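RctB replication initiator protein (Vibrio cholerae, PDB 5UBE) initiates replication of the second chromosome of the cholera pathogen, its N-terminal domain probably binding DNA through a helix-turn-helix. Local coordinates at residues 30-34 with 114-120. Sequence-based numbering, arbitrary orientation.
Sequences WIEQY and FINPNQL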
loop_
_atom_site.group_PDB
_atom_site.type_symbol
_atom_site.label_atom_id
_atom_site.label_comp_id
_atom_site.label_asym_id
_atom_site.label_seq_id
_atom_site.Cartn_x
_atom_site.Cartn_y
_atom_site.Cartn_z
ATOM N N TRP A 30 2.118 10.038 -9.500
ATOM C CA TRP A 30 2.149 8.770 -10.224
ATOM C C TRP A 30 0.756 8.184 -10.378
ATOM O O TRP A 30 0.451 7.540 -11.392
ATOM C CB TRP A 30 3.042 7.768 -9.491
ATOM C CG TRP A 30 4.476 8.167 -9.382
ATOM C CD1 TRP A 30 5.089 9.233 -9.993
ATOM C CD2 TRP A 30 5.498 7.485 -8.641
ATOM N NE1 TRP A 30 6.419 9.261 -9.656
ATOM C CE2 TRP A 30 6.700 8.198 -8.837
ATOM C CE3 TRP A 30 5.512 6.347 -7.825
ATOM C CZ2 TRP A 30 7.906 7.816 -8.239
ATOM C CZ3 TRP A 30 6.717 5.962 -7.241
ATOM C CH2 TRP A 30 7.895 6.698 -7.448
ATOM N N ILE A 31 -0.089 8.367 -9.363
ATOM C CA ILE A 31 -1.400 7.715 -9.332
ATOM C C ILE A 31 -2.268 8.206 -10.483
ATOM O O ILE A 31 -2.973 7.418 -11.125
ATOM C CB ILE A 31 -2.071 7.943 -7.960
ATOM C CG1 ILE A 31 -1.416 7.054 -6.903
ATOM C CG2 ILE A 31 -3.587 7.699 -8.021
ATOM C CD1 ILE A 31 -1.817 7.401 -5.446
ATOM N N GLU A 32 -2.229 9.510 -10.765
ATOM C CA GLU A 32 -2.895 10.012 -11.963
ATOM C C GLU A 32 -2.252 9.468 -13.229
ATOM O O GLU A 32 -2.944 9.248 -14.229
ATOM C CB GLU A 32 -2.887 11.541 -11.972
ATOM C CG GLU A 32 -3.558 12.141 -10.720
ATOM C CD GLU A 32 -3.815 13.638 -10.818
ATOM O OE1 GLU A 32 -3.092 14.329 -11.572
ATOM O OE2 GLU A 32 -4.748 14.116 -10.132
ATOM N N GLN A 33 -0.939 9.230 -13.211
ATOM C CA GLN A 33 -0.296 8.690 -14.404
ATOM C C GLN A 33 -0.576 7.206 -14.593
ATOM O O GLN A 33 -0.621 6.742 -15.736
ATOM C CB GLN A 33 1.213 8.928 -14.361
ATOM C CG GLN A 33 1.611 10.376 -14.551
ATOM C CD GLN A 33 3.107 10.556 -14.473
ATOM O OE1 GLN A 33 3.716 10.231 -13.463
ATOM N NE2 GLN A 33 3.714 11.044 -15.555
ATOM N N TYR A 34 -0.777 6.453 -13.500
ATOM C CA TYR A 34 -1.069 5.021 -13.622
ATOM C C TYR A 34 -2.312 4.769 -14.464
ATOM O O TYR A 34 -2.443 3.707 -15.088
ATOM C CB TYR A 34 -1.286 4.397 -12.244
ATOM C CG TYR A 34 -0.074 4.229 -11.362
ATOM C CD1 TYR A 34 1.189 3.999 -11.892
ATOM C CD2 TYR A 34 -0.210 4.275 -9.972
ATOM C CE1 TYR A 34 2.286 3.834 -11.062
ATOM C CE2 TYR A 34 0.873 4.112 -9.142
ATOM C CZ TYR A 34 2.114 3.883 -9.686
ATOM O OH TYR A 34 3.171 3.720 -8.825
ATOM N N PHE A 114 5.350 2.016 -4.051
ATOM C CA PHE A 114 4.924 2.455 -5.367
ATOM C C PHE A 114 6.104 2.405 -6.323
ATOM O O PHE A 114 7.248 2.653 -5.934
ATOM C CB PHE A 114 4.345 3.868 -5.293
ATOM C CG PHE A 114 2.933 3.922 -4.719
ATOM C CD1 PHE A 114 1.832 3.601 -5.514
ATOM C CD2 PHE A 114 2.713 4.293 -3.396
ATOM C CE1 PHE A 114 0.546 3.663 -5.000
ATOM C CE2 PHE A 114 1.412 4.344 -2.863
ATOM C CZ PHE A 114 0.331 4.028 -3.673
ATOM N N ILE A 115 5.828 2.029 -7.568
ATOM C CA ILE A 115 6.840 1.926 -8.610
ATOM C C ILE A 115 6.639 3.086 -9.573
ATOM O O ILE A 115 5.510 3.373 -9.988
ATOM C CB ILE A 115 6.767 0.569 -9.346
ATOM C CG1 ILE A 115 6.797 -0.587 -8.344
ATOM C CG2 ILE A 115 7.942 0.423 -10.304
ATOM C CD1 ILE A 115 6.877 -1.954 -8.978
ATOM N N ASN A 116 7.726 3.765 -9.901
ATOM C CA ASN A 116 7.672 4.906 -10.801
ATOM C C ASN A 116 7.077 4.486 -12.140
ATOM O O ASN A 116 7.494 3.465 -12.704
ATOM C CB ASN A 116 9.086 5.469 -10.988
ATOM C CG ASN A 116 9.093 6.840 -11.627
ATOM O OD1 ASN A 116 8.457 7.063 -12.659
ATOM N ND2 ASN A 116 9.811 7.772 -11.012
ATOM N N PRO A 117 6.106 5.222 -12.682
ATOM C CA PRO A 117 5.578 4.867 -14.007
ATOM C C PRO A 117 6.649 4.794 -15.090
ATOM O O PRO A 117 6.533 3.965 -16.002
ATOM C CB PRO A 117 4.561 5.980 -14.292
ATOM C CG PRO A 117 4.176 6.505 -12.923
ATOM C CD PRO A 117 5.446 6.411 -12.116
ATOM N N ASN A 118 7.692 5.629 -15.016
ATOM C CA ASN A 118 8.785 5.518 -15.982
ATOM C C ASN A 118 9.448 4.151 -15.908
ATOM O O ASN A 118 9.894 3.619 -16.933
ATOM C CB ASN A 118 9.825 6.610 -15.747
ATOM C CG ASN A 118 9.246 8.001 -15.872
ATOM O OD1 ASN A 118 8.355 8.244 -16.687
ATOM N ND2 ASN A 118 9.754 8.928 -15.062
ATOM N N GLN A 119 9.518 3.572 -14.707
ATOM C CA GLN A 119 10.017 2.211 -14.544
ATOM C C GLN A 119 9.013 1.175 -15.037
ATOM O O GLN A 119 9.404 0.169 -15.642
ATOM C CB GLN A 119 10.351 1.961 -13.072
ATOM C CG GLN A 119 11.046 0.643 -12.803
ATOM C CD GLN A 119 12.521 0.676 -13.168
ATOM O OE1 GLN A 119 13.042 1.697 -13.632
ATOM N NE2 GLN A 119 13.205 -0.445 -12.957
ATOM N N LEU A 120 7.720 1.392 -14.767
ATOM C CA LEU A 120 6.689 0.438 -15.179
ATOM C C LEU A 120 6.778 0.132 -16.662
ATOM O O LEU A 120 6.684 -1.031 -17.081
ATOM C CB LEU A 120 5.297 0.985 -14.876
ATOM C CG LEU A 120 4.928 1.242 -13.429
ATOM C CD1 LEU A 120 3.417 1.209 -13.290
ATOM C CD2 LEU A 120 5.562 0.161 -12.637
#
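W30 and Y34, one turn apart on helix 26-34, meet the chain where it leaves strand 108-114 and turns into the short helix 117-120, the backbones coming nearest at W30 and P117, whose CA atoms lie 6.4 Å apart. The indole of W30 lies against the turn with one face. N116 CA sits almost straight over the six-membered ring of W30, 4° off the normal. P117 CD lies 3.5 Å from the centroid of the W30 five-membered ring, making a second, neighbouring CH-pi contact. F114 O reaches the edge of the same indole, 3.6 Å from W30 CZ3. With CG anti to the carbonyl carbon (chi1 -72°), the Y34 side chain brings its far end to the other segment, where OH donates to I115 O over 2.6 Å in a bond bent to 134° at the carbonyl and tilted out of its plane. F114 CD1 also lies at the edge of this phenol, 3.8 Å from Y34 CE2, while P117 CG and L120 CD1 press obliquely on Y34 CE1. At the start of the short helix, N116 is the N-cap, its OD1 accepting from N118 N. L48 of helix 42-55 touches both Y34 and F114, and F37 packs on P117 and L120. This structural packing joins helix 26-34 to the chain leaving the 94-100/108-114 hairpin, consistent with a winged-helix-like fold. The tyrosine bond satisfies a backbone carbonyl and a buried hydroxyl together, while the indole packs against the 114-117 backbone.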